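Long-range contacts in ORF10 (PDB 6RIW), which forms the ketosynthase-chain length factor didomain of a polyunsaturated fatty acid synthase, where it probably catalyses condensation of carrier-bound acyl chains: residues G221-A226 and E261-M266; G288-D293 and S443-V448; V362-G367 and P391-L396; A746-K751 and S841-I846. One frame throughout, in Å; residues are numbered along the deposited sequence.

Interaction 1 of 4, residues G221-A226 and E261-M266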
loop_
_atom_site.group_PDB
_atom_site.type_symbol
_atom_site.label_atom_id
_atom_site.label_comp_id
_atom_site.label_asym_id
_atom_site.label_seq_id
_atom_site.Cartn_x
_atom_site.Cartn_y
_atom_site.Cartn_z
ATOM N N GLY A 221 7.870 -11.049 1.487
ATOM C CA GLY A 221 8.804 -10.271 0.713
ATOM C C GLY A 221 8.263 -8.882 0.495
ATOM O O GLY A 221 7.315 -8.465 1.163
ATOM N N ALA A 222 8.882 -8.170 -0.446
ATOM C CA ALA A 222 8.489 -6.794 -0.731
ATOM C C ALA A 222 9.016 -6.386 -2.097
ATOM O O ALA A 222 9.937 -6.999 -2.638
ATOM C CB ALA A 222 9.000 -5.824 0.338
ATOM N N VAL A 223 8.433 -5.316 -2.625
ATOM C CA VAL A 223 8.802 -4.762 -3.920
ATOM C C VAL A 223 8.700 -3.252 -3.792
ATOM O O VAL A 223 7.828 -2.731 -3.077
ATOM C CB VAL A 223 7.917 -5.321 -5.061
ATOM C CG1 VAL A 223 6.444 -4.977 -4.821
ATOM C CG2 VAL A 223 8.364 -4.775 -6.424
ATOM N N SER A 224 9.662 -2.562 -4.399
ATOM C CA SER A 224 9.711 -1.109 -4.487
ATOM C C SER A 224 9.939 -0.814 -5.966
ATOM O O SER A 224 11.061 -0.971 -6.466
ATOM C CB SER A 224 10.835 -0.550 -3.601
ATOM O OG SER A 224 11.178 0.780 -3.951
ATOM N N ALA A 225 8.878 -0.417 -6.675
ATOM C CA ALA A 225 8.966 -0.127 -8.114
ATOM C C ALA A 225 8.062 1.040 -8.487
ATOM O O ALA A 225 7.394 1.036 -9.533
ATOM C CB ALA A 225 8.597 -1.354 -8.947
ATOM N N ALA A 226 8.005 2.041 -7.623
ATOM C CA ALA A 226 7.271 3.256 -7.943
ATOM C C ALA A 226 7.970 4.038 -9.055
ATOM O O ALA A 226 9.171 3.891 -9.298
ATOM C CB ALA A 226 7.158 4.135 -6.694
ATOM N N GLU A 261 15.292 0.830 -5.632
ATOM C CA GLU A 261 14.185 0.000 -6.076
ATOM C C GLU A 261 14.654 -1.449 -6.114
ATOM O O GLU A 261 15.853 -1.736 -6.037
ATOM C CB GLU A 261 13.681 0.465 -7.454
ATOM C CG GLU A 261 14.803 0.616 -8.455
ATOM C CD GLU A 261 14.328 1.043 -9.845
ATOM O OE1 GLU A 261 13.277 1.723 -9.957
ATOM O OE2 GLU A 261 15.011 0.684 -10.840
ATOM N N GLY A 262 13.700 -2.367 -6.207
ATOM C CA GLY A 262 14.015 -3.775 -6.318
ATOM C C GLY A 262 12.972 -4.603 -5.592
ATOM O O GLY A 262 11.899 -4.109 -5.252
ATOM N N ALA A 263 13.325 -5.871 -5.337
ATOM C CA ALA A 263 12.377 -6.820 -4.766
ATOM C C ALA A 263 13.133 -7.945 -4.077
ATOM O O ALA A 263 14.287 -8.228 -4.400
ATOM C CB ALA A 263 11.441 -7.405 -5.834
ATOM N N GLY A 264 12.463 -8.575 -3.113
ATOM C CA GLY A 264 13.012 -9.749 -2.461
ATOM C C GLY A 264 11.901 -10.661 -1.986
ATOM O O GLY A 264 10.768 -10.225 -1.762
ATOM N N MET A 265 12.230 -11.937 -1.827
ATOM C CA MET A 265 11.238 -12.884 -1.330
ATOM C C MET A 265 11.918 -13.970 -0.508
ATOM O O MET A 265 12.996 -14.440 -0.867
ATOM C CB MET A 265 10.454 -13.520 -2.490
ATOM C CG MET A 265 9.180 -14.249 -2.067
ATOM S SD MET A 265 7.842 -13.187 -1.431
ATOM C CE MET A 265 7.563 -12.058 -2.830
ATOM N N MET A 266 11.259 -14.391 0.572
ATOM C CA MET A 266 11.720 -15.520 1.373
ATOM C C MET A 266 10.597 -16.537 1.537
ATOM O O MET A 266 9.414 -16.176 1.559
ATOM C CB MET A 266 12.171 -15.060 2.741
ATOM C CG MET A 266 13.564 -14.467 2.791
ATOM S SD MET A 266 13.649 -13.356 4.216
ATOM C CE MET A 266 12.503 -14.199 5.294
HETATM O O HOH W 1 11.597 3.261 -8.184
#
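Met-265 holds CG anti to its backbone N (chi1 -166°) and then bends at chi2 and chi3, which folds the thioether back over Gly-221, with Met-265 SD 3.6 Å from Gly-221 N. A CB on Gly-221 would run into both that sulfur and the carbonyl oxygen of Gly-264, so the fit depends on a bare backbone at this position. Val-223 also places a branch, CG2, anti to its own N; it comes alongside the methyl of Ala-263 on the same face as Met-265, with CG2 4.1 Å from Ala-263 CB.

Beneath these groups the two strands run antiparallel, their axes at 173°. Ala-222 N donates to Gly-264 O at 3.1 Å, and Gly-264 N returns the bond to Ala-222 O at 3.0 Å. One step on, Ser-224 N reaches Gly-262 O at 2.9 Å in a nearly straight bond (168° at the hydrogen), while Gly-262 N meets Ser-224 O at 3.0 Å.

The pair belongs to the N-terminal half of a thiolase-type fold, in which sheets are layered between helices. Helix 88-104 covers the face of Met-265 through Val-96 and Thr-97, and Ser-199 of helix 198-211 meets Ala-222 on the reverse face. Past the paired residues, Glu-261 is anchored at OE2 by the backbone N of Ile-66. Its other oxygen is linked back to the first segment by a bridging water, which donates to Ala-226 O at 2.7 Å and to Glu-261 OE1 at 2.9 Å.

Interaction 2 of 4, residues G288-D293 and S443-V448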
loop_
_atom_site.group_PDB
_atom_site.type_symbol
_atom_site.label_atom_id
_atom_site.label_comp_id
_atom_site.label_asym_id
_atom_site.label_seq_id
_atom_site.Cartn_x
_atom_site.Cartn_y
_atom_site.Cartn_z
ATOM N N GLY A 288 10.495 -11.753 17.137
ATOM C CA GLY A 288 10.553 -10.373 16.706
ATOM C C GLY A 288 9.285 -9.665 17.120
ATOM O O GLY A 288 8.397 -10.251 17.743
ATOM N N ALA A 289 9.215 -8.390 16.749
ATOM C CA ALA A 289 8.109 -7.572 17.207
ATOM C C ALA A 289 7.925 -6.374 16.298
ATOM O O ALA A 289 8.833 -5.948 15.576
ATOM C CB ALA A 289 8.313 -7.080 18.640
ATOM N N LEU A 290 6.731 -5.814 16.387
ATOM C CA LEU A 290 6.378 -4.569 15.731
ATOM C C LEU A 290 5.983 -3.549 16.790
ATOM O O LEU A 290 5.602 -3.894 17.915
ATOM C CB LEU A 290 5.224 -4.788 14.750
ATOM C CG LEU A 290 5.325 -6.090 13.963
ATOM C CD1 LEU A 290 3.967 -6.437 13.322
ATOM C CD2 LEU A 290 6.450 -6.008 12.914
ATOM N N SER A 291 6.093 -2.281 16.433
ATOM C CA SER A 291 5.612 -1.220 17.304
ATOM C C SER A 291 5.454 0.043 16.481
ATOM O O SER A 291 6.044 0.187 15.406
ATOM C CB SER A 291 6.566 -0.983 18.479
ATOM O OG SER A 291 7.626 -0.106 18.098
ATOM N N ASN A 292 4.653 0.959 17.006
ATOM C CA ASN A 292 4.591 2.313 16.486
ATOM C C ASN A 292 5.141 3.288 17.515
ATOM O O ASN A 292 4.997 3.074 18.719
ATOM C CB ASN A 292 3.172 2.705 16.121
ATOM C CG ASN A 292 3.155 3.885 15.237
ATOM O OD1 ASN A 292 3.018 5.018 15.698
ATOM N ND2 ASN A 292 3.360 3.651 13.945
ATOM N N ASP A 293 5.775 4.363 17.016
ATOM C CA ASP A 293 6.339 5.402 17.874
ATOM C C ASP A 293 5.277 6.145 18.668
ATOM O O ASP A 293 5.603 6.780 19.677
ATOM C CB ASP A 293 7.115 6.423 17.041
ATOM C CG ASP A 293 8.503 5.933 16.632
ATOM O OD1 ASP A 293 8.925 4.838 17.067
ATOM O OD2 ASP A 293 9.179 6.665 15.866
ATOM N N SER A 443 6.909 3.563 12.173
ATOM C CA SER A 443 6.622 2.132 12.111
ATOM C C SER A 443 7.909 1.334 12.242
ATOM O O SER A 443 8.771 1.391 11.361
ATOM C CB SER A 443 5.892 1.784 10.815
ATOM O OG SER A 443 4.650 2.460 10.813
ATOM N N ASN A 444 8.017 0.575 13.329
ATOM C CA ASN A 444 9.240 -0.106 13.714
ATOM C C ASN A 444 9.065 -1.613 13.671
ATOM O O ASN A 444 7.985 -2.138 13.970
ATOM C CB ASN A 444 9.650 0.317 15.119
ATOM C CG ASN A 444 9.736 1.815 15.249
ATOM O OD1 ASN A 444 10.404 2.470 14.449
ATOM N ND2 ASN A 444 9.049 2.376 16.243
ATOM N N ALA A 445 10.146 -2.306 13.302
ATOM C CA ALA A 445 10.213 -3.754 13.439
ATOM C C ALA A 445 11.640 -4.157 13.784
ATOM O O ALA A 445 12.602 -3.533 13.338
ATOM C CB ALA A 445 9.768 -4.495 12.165
ATOM N N HIS A 446 11.762 -5.220 14.571
ATOM C CA HIS A 446 13.052 -5.828 14.869
ATOM C C HIS A 446 12.870 -7.337 14.850
ATOM O O HIS A 446 11.918 -7.855 15.443
ATOM C CB HIS A 446 13.565 -5.352 16.233
ATOM C CG HIS A 446 14.962 -5.805 16.547
ATOM N ND1 HIS A 446 16.082 -5.190 16.018
ATOM C CD2 HIS A 446 15.418 -6.797 17.355
ATOM C CE1 HIS A 446 17.168 -5.789 16.486
ATOM N NE2 HIS A 446 16.793 -6.762 17.304
ATOM N N LEU A 447 13.737 -8.038 14.126
ATOM C CA LEU A 447 13.684 -9.487 14.053
ATOM C C LEU A 447 14.957 -10.056 14.662
ATOM O O LEU A 447 16.041 -9.495 14.472
ATOM C CB LEU A 447 13.539 -9.971 12.612
ATOM C CG LEU A 447 12.243 -9.585 11.903
ATOM C CD1 LEU A 447 12.291 -10.050 10.453
ATOM C CD2 LEU A 447 11.040 -10.176 12.650
ATOM N N VAL A 448 14.813 -11.149 15.405
ATOM C CA VAL A 448 15.936 -11.841 16.034
ATOM C C VAL A 448 16.178 -13.129 15.259
ATOM O O VAL A 448 15.281 -13.979 15.152
ATOM C CB VAL A 448 15.666 -12.119 17.522
ATOM C CG1 VAL A 448 16.924 -12.720 18.179
ATOM C CG2 VAL A 448 15.252 -10.840 18.209
HETATM O O HOH W 2 3.525 0.702 12.859
HETATM O O HOH W 3 11.228 4.965 14.567
#
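Gly-288 passes beneath Leu-447, whose CD2 approaches Gly-288 CA to 4.1 Å, where a side chain on the glycine would collide. Ala-289 forms a hydrogen-bonded antiparallel pair with His-446: its N donates to His-446 O at 3.0 Å, and His-446 N donates to Ala-289 O at 3.2 Å. Leu-290 turns to the face of Ala-445 and Leu-447, and its CD2 packs on Ala-445 CB at 3.7 Å. Ser-291 pairs with Asn-444 through both backbone N-H groups, while its hydroxyl bonds to Gly-306 O. Asn-292 brings its amide near Ser-443, with CG anti to the backbone N (chi1 -163°); a water accepts from Asn-292 ND2 and also bonds Ser-443 OG, and the amide is further fixed by Gly-294 N and Gly-441 O. Asp-293 receives a short bond from Asn-444, ND2 to OD1 at 2.6 Å; OD1 lies in the plane of the amide, yet the N-H comes in 42° above the carboxylate plane. A second water bridges Asp-293 OD2 and Asn-444 OD1, and Asn-303 N also binds OD2. Helix 198-211 lies against Leu-290, Ala-445 and Leu-447, and helix 304-318 against Ala-289 and Ser-291, the helix-sheet-helix layering of the thiolase-type ketosynthase fold.

Interaction 3 of 4, residues V362-G367 and P391-L396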
loop_
_atom_site.group_PDB
_atom_site.type_symbol
_atom_site.label_atom_id
_atom_site.label_comp_id
_atom_site.label_asym_id
_atom_site.label_seq_id
_atom_site.Cartn_x
_atom_site.Cartn_y
_atom_site.Cartn_z
ATOM N N VAL A 362 23.565 -2.372 4.885
ATOM C CA VAL A 362 23.617 -2.621 3.450
ATOM C C VAL A 362 23.036 -1.468 2.638
ATOM O O VAL A 362 23.143 -1.463 1.404
ATOM C CB VAL A 362 22.871 -3.943 3.153
ATOM C CG1 VAL A 362 21.356 -3.732 3.249
ATOM C CG2 VAL A 362 23.253 -4.512 1.786
ATOM N N LYS A 363 22.416 -0.479 3.285
ATOM C CA LYS A 363 22.037 0.714 2.539
ATOM C C LYS A 363 23.256 1.433 1.974
ATOM O O LYS A 363 23.139 2.164 0.976
ATOM C CB LYS A 363 21.204 1.643 3.434
ATOM C CG LYS A 363 19.876 0.987 3.876
ATOM C CD LYS A 363 18.930 1.995 4.472
ATOM C CE LYS A 363 17.549 1.390 4.780
ATOM N NZ LYS A 363 17.621 0.327 5.801
ATOM N N SER A 364 24.429 1.219 2.576
ATOM C CA SER A 364 25.650 1.823 2.045
ATOM C C SER A 364 25.936 1.327 0.632
ATOM O O SER A 364 26.345 2.115 -0.234
ATOM C CB SER A 364 26.839 1.535 2.978
ATOM O OG SER A 364 27.155 0.145 3.062
ATOM N N ASN A 365 25.707 0.026 0.370
ATOM C CA ASN A 365 25.992 -0.538 -0.949
ATOM C C ASN A 365 24.901 -0.223 -1.957
ATOM O O ASN A 365 25.197 -0.037 -3.144
ATOM C CB ASN A 365 26.135 -2.063 -0.905
ATOM C CG ASN A 365 27.084 -2.549 0.156
ATOM O OD1 ASN A 365 26.750 -2.559 1.341
ATOM N ND2 ASN A 365 28.249 -3.031 -0.267
ATOM N N LEU A 366 23.629 -0.225 -1.515
ATOM C CA LEU A 366 22.496 -0.300 -2.433
ATOM C C LEU A 366 21.644 0.951 -2.498
ATOM O O LEU A 366 20.850 1.083 -3.439
ATOM C CB LEU A 366 21.556 -1.452 -2.044
ATOM C CG LEU A 366 22.132 -2.844 -1.932
ATOM C CD1 LEU A 366 21.033 -3.822 -1.558
ATOM C CD2 LEU A 366 22.759 -3.201 -3.246
ATOM N N GLY A 367 21.759 1.839 -1.523
ATOM C CA GLY A 367 20.745 2.844 -1.286
ATOM C C GLY A 367 19.620 2.302 -0.421
ATOM O O GLY A 367 19.636 1.160 0.055
ATOM N N PRO A 391 30.153 -8.919 6.214
ATOM C CA PRO A 391 30.682 -7.968 5.231
ATOM C C PRO A 391 30.768 -6.551 5.783
ATOM O O PRO A 391 30.126 -6.183 6.770
ATOM C CB PRO A 391 29.673 -8.042 4.073
ATOM C CG PRO A 391 28.876 -9.301 4.324
ATOM C CD PRO A 391 28.875 -9.517 5.800
ATOM N N ALA A 392 31.573 -5.744 5.105
ATOM C CA ALA A 392 31.769 -4.353 5.468
ATOM C C ALA A 392 30.536 -3.500 5.161
ATOM O O ALA A 392 29.733 -3.805 4.272
ATOM C CB ALA A 392 32.964 -3.775 4.709
ATOM N N THR A 393 30.411 -2.409 5.913
ATOM C CA THR A 393 29.648 -1.242 5.487
ATOM C C THR A 393 30.611 -0.355 4.706
ATOM O O THR A 393 31.676 0.002 5.221
ATOM C CB THR A 393 29.075 -0.495 6.691
ATOM O OG1 THR A 393 28.150 -1.336 7.397
ATOM C CG2 THR A 393 28.391 0.801 6.270
ATOM N N ILE A 394 30.259 -0.020 3.462
ATOM C CA ILE A 394 31.181 0.705 2.593
ATOM C C ILE A 394 31.064 2.208 2.826
ATOM O O ILE A 394 30.086 2.703 3.392
ATOM C CB ILE A 394 30.951 0.350 1.113
ATOM C CG1 ILE A 394 29.624 0.914 0.613
ATOM C CG2 ILE A 394 31.013 -1.158 0.916
ATOM C CD1 ILE A 394 29.485 0.875 -0.898
ATOM N N ASN A 395 32.094 2.943 2.379
ATOM C CA ASN A 395 32.164 4.410 2.403
ATOM C C ASN A 395 32.171 4.986 3.810
ATOM O O ASN A 395 31.865 6.173 4.004
ATOM C CB ASN A 395 31.031 5.054 1.600
ATOM C CG ASN A 395 31.059 4.655 0.141
ATOM O OD1 ASN A 395 30.010 4.418 -0.471
ATOM N ND2 ASN A 395 32.261 4.552 -0.422
ATOM N N LEU A 396 32.516 4.177 4.797
ATOM C CA LEU A 396 32.489 4.592 6.195
ATOM C C LEU A 396 33.930 4.891 6.604
ATOM O O LEU A 396 34.720 3.974 6.822
ATOM C CB LEU A 396 31.857 3.495 7.041
ATOM C CG LEU A 396 31.807 3.663 8.554
ATOM C CD1 LEU A 396 30.881 4.791 8.906
ATOM C CD2 LEU A 396 31.355 2.355 9.186
HETATM O O HOH W 4 27.059 -3.877 3.798
HETATM O O HOH W 5 30.160 -4.489 1.571
#
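Ser-364 and Ile-394 share the direct hydrogen bond of this contact: Ile-394 N donates to Ser-364 OG at 3.1 Å, with 148° at the hydrogen. The hydroxyl sits between the backbone N and carbonyl carbon of its own residue (chi1 64°), which aims it at the loop, and it is held a second time by Ser-361 O. An alanine here would probably leave both Ile-394 N and Ser-361 O without their mate and loosen the loop from the helical turn.

Water carries the other polar links. The amide of Asn-365 grips two molecules that converge on one carbonyl oxygen: one donates to Asn-365 OD1 at 2.8 Å and to Ala-392 O at 2.7 Å, the other accepts from Asn-365 ND2 at 3.0 Å and donates to Ala-392 O at 2.8 Å. Gln-30 O also binds ND2, which fixes the rotation of the amide.

Van der Waals contacts fill in around these bonds. Thr-393 CG2 lies 3.5 Å from Ser-364 OG, and Ile-394 lays its branches against the turn, with CD1 3.4 Å from Ser-364 O and CG2 3.5 Å from Asn-365 ND2.

Lys-363 to His-368 reads as the K-S-N-x-G-H sequence familiar from ketosynthases, and the short helical turn is left at Gly-367, whose phi is positive. The turn follows strand 358-360, and the loop follows strand 389-390; helix 19-27 touches Val-362, Asn-365 and Pro-391, while helix 374-387 lies against Val-362 and Leu-366.

Interaction 4 of 4, residues A746-K751 and S841-I846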
loop_
_atom_site.group_PDB
_atom_site.type_symbol
_atom_site.label_atom_id
_atom_site.label_comp_id
_atom_site.label_asym_id
_atom_site.label_seq_id
_atom_site.Cartn_x
_atom_site.Cartn_y
_atom_site.Cartn_z
ATOM N N ALA A 746 -14.846 4.571 6.239
ATOM C CA ALA A 746 -15.542 4.118 7.437
ATOM C C ALA A 746 -14.550 3.364 8.306
ATOM O O ALA A 746 -13.462 2.982 7.847
ATOM C CB ALA A 746 -16.764 3.241 7.074
ATOM N N ALA A 747 -14.921 3.158 9.576
ATOM C CA ALA A 747 -14.003 2.507 10.494
ATOM C C ALA A 747 -14.787 1.760 11.556
ATOM O O ALA A 747 -15.937 2.111 11.865
ATOM C CB ALA A 747 -13.035 3.512 11.164
ATOM N N ILE A 748 -14.169 0.689 12.074
ATOM C CA ILE A 748 -14.719 -0.080 13.183
ATOM C C ILE A 748 -13.595 -0.352 14.172
ATOM O O ILE A 748 -12.411 -0.331 13.832
ATOM C CB ILE A 748 -15.365 -1.420 12.740
ATOM C CG1 ILE A 748 -14.347 -2.354 12.088
ATOM C CG2 ILE A 748 -16.587 -1.172 11.861
ATOM C CD1 ILE A 748 -14.947 -3.762 11.757
ATOM N N VAL A 749 -13.986 -0.587 15.418
ATOM C CA VAL A 749 -13.079 -1.023 16.470
ATOM C C VAL A 749 -13.507 -2.425 16.851
ATOM O O VAL A 749 -14.696 -2.660 17.090
ATOM C CB VAL A 749 -13.130 -0.094 17.697
ATOM C CG1 VAL A 749 -12.263 -0.670 18.816
ATOM C CG2 VAL A 749 -12.724 1.341 17.342
ATOM N N VAL A 750 -12.553 -3.353 16.894
ATOM C CA VAL A 750 -12.839 -4.728 17.263
ATOM C C VAL A 750 -11.962 -5.128 18.450
ATOM O O VAL A 750 -10.816 -4.691 18.595
ATOM C CB VAL A 750 -12.662 -5.718 16.083
ATOM C CG1 VAL A 750 -13.704 -5.452 14.985
ATOM C CG2 VAL A 750 -11.214 -5.683 15.509
ATOM N N LYS A 751 -12.522 -5.976 19.303
ATOM C CA LYS A 751 -11.815 -6.631 20.395
ATOM C C LYS A 751 -12.269 -8.078 20.433
ATOM O O LYS A 751 -13.358 -8.398 19.939
ATOM C CB LYS A 751 -12.129 -5.969 21.746
ATOM C CG LYS A 751 -11.350 -4.684 22.060
ATOM C CD LYS A 751 -11.688 -4.276 23.511
ATOM C CE LYS A 751 -10.865 -3.128 24.041
ATOM N NZ LYS A 751 -11.305 -2.827 25.446
ATOM N N SER A 841 -15.254 -1.333 0.124
ATOM C CA SER A 841 -16.596 -1.920 0.016
ATOM C C SER A 841 -16.886 -2.925 1.124
ATOM O O SER A 841 -18.042 -3.074 1.536
ATOM C CB SER A 841 -16.793 -2.604 -1.346
ATOM O OG SER A 841 -15.755 -3.536 -1.600
ATOM N N GLY A 842 -15.875 -3.650 1.599
ATOM C CA GLY A 842 -16.116 -4.564 2.714
ATOM C C GLY A 842 -16.569 -3.860 3.979
ATOM O O GLY A 842 -17.356 -4.418 4.759
ATOM N N MET A 843 -16.092 -2.632 4.203
ATOM C CA MET A 843 -16.501 -1.890 5.397
ATOM C C MET A 843 -17.963 -1.447 5.309
ATOM O O MET A 843 -18.700 -1.540 6.299
ATOM C CB MET A 843 -15.582 -0.686 5.614
ATOM C CG MET A 843 -15.687 -0.048 6.998
ATOM S SD MET A 843 -15.312 -1.199 8.335
ATOM C CE MET A 843 -13.523 -1.358 8.119
ATOM N N ALA A 844 -18.406 -0.969 4.140
ATOM C CA ALA A 844 -19.817 -0.634 3.976
ATOM C C ALA A 844 -20.719 -1.822 4.301
ATOM O O ALA A 844 -21.741 -1.664 4.985
ATOM C CB ALA A 844 -20.098 -0.147 2.546
ATOM N N SER A 845 -20.374 -3.013 3.805
ATOM C CA SER A 845 -21.203 -4.196 4.062
ATOM C C SER A 845 -21.203 -4.578 5.536
ATOM O O SER A 845 -22.246 -4.964 6.085
ATOM C CB SER A 845 -20.703 -5.384 3.248
ATOM O OG SER A 845 -20.732 -5.101 1.867
ATOM N N ILE A 846 -20.029 -4.556 6.168
ATOM C CA ILE A 846 -19.947 -4.925 7.585
ATOM C C ILE A 846 -20.752 -3.950 8.429
ATOM O O ILE A 846 -21.506 -4.353 9.330
ATOM C CB ILE A 846 -18.477 -4.987 8.036
ATOM C CG1 ILE A 846 -17.825 -6.272 7.503
ATOM C CG2 ILE A 846 -18.381 -4.922 9.586
ATOM C CD1 ILE A 846 -16.291 -6.361 7.755
#
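Ala-746 and Met-843 mark the closest passage of strand over helix, their CA atoms 6.4 Å apart. The segment axes come within 8.4 Å of each other and cross at 61°, so the helix lies aslant over the sheet and meets it mainly near the start of the strand segment. Alternate strand residues face it, Ala-746 and Ile-748, while the helix offers Met-843 and Ile-846, one turn apart.

Met-843 carries most of the contact. Its CG stands anti to the backbone N (chi1 -165°); the bend at chi2 sends SD along the strand and the bend at chi3 turns CE across it. Met-843 CG presses on the methyl of Ala-746, CG to CB 3.5 Å, closer than usual for two carbons. The sulfur comes up against both branches of Ile-748, where SD lies 3.7 Å from CG2 and 4.0 Å from CG1. Met-843 CE ends alongside Ile-748 CG1 at 4.2 Å. An alanine in its place would probably open a gap over Ala-746 and leave the branches of Ile-748 poorly covered from the helix side. The tip of Ile-748 completes the seam, with CD1 4.2 Å from Ile-846 CG2. All of these groups are apolar and buried.

The contact is a helix-on-sheet layer of the second ketosynthase-like unit, consistent with its thiolase-type fold. Strands 469-478 and 687-694 flank strand 741-752 as antiparallel neighbours; Met-843 also rests on Ile-690 and Ala-692 of the latter, and helix 668-682 packs on Met-843 and Ile-846 through Val-669.

From the N terminus, interaction 1 closes first: strand 259-270 returns beside strand 217-224 after a connection of some 34 residues that includes helix 228-237. Interaction 2 then closes a much longer excursion, from strand 283-292 to strand 443-450, and interaction 3 is nested inside it, tying the turn after strand 358-360 to the loop beyond strand 389-390. These three lie in the first ketosynthase unit; the centres of interactions 1 and 2 are about 19 Å apart, and helix 198-211 reaches both. Interaction 4 follows in series within the second unit, joining strand 741-752 to helix 841-854, about 44 Å from interaction 3, centre to centre. None of the four cross along the chain.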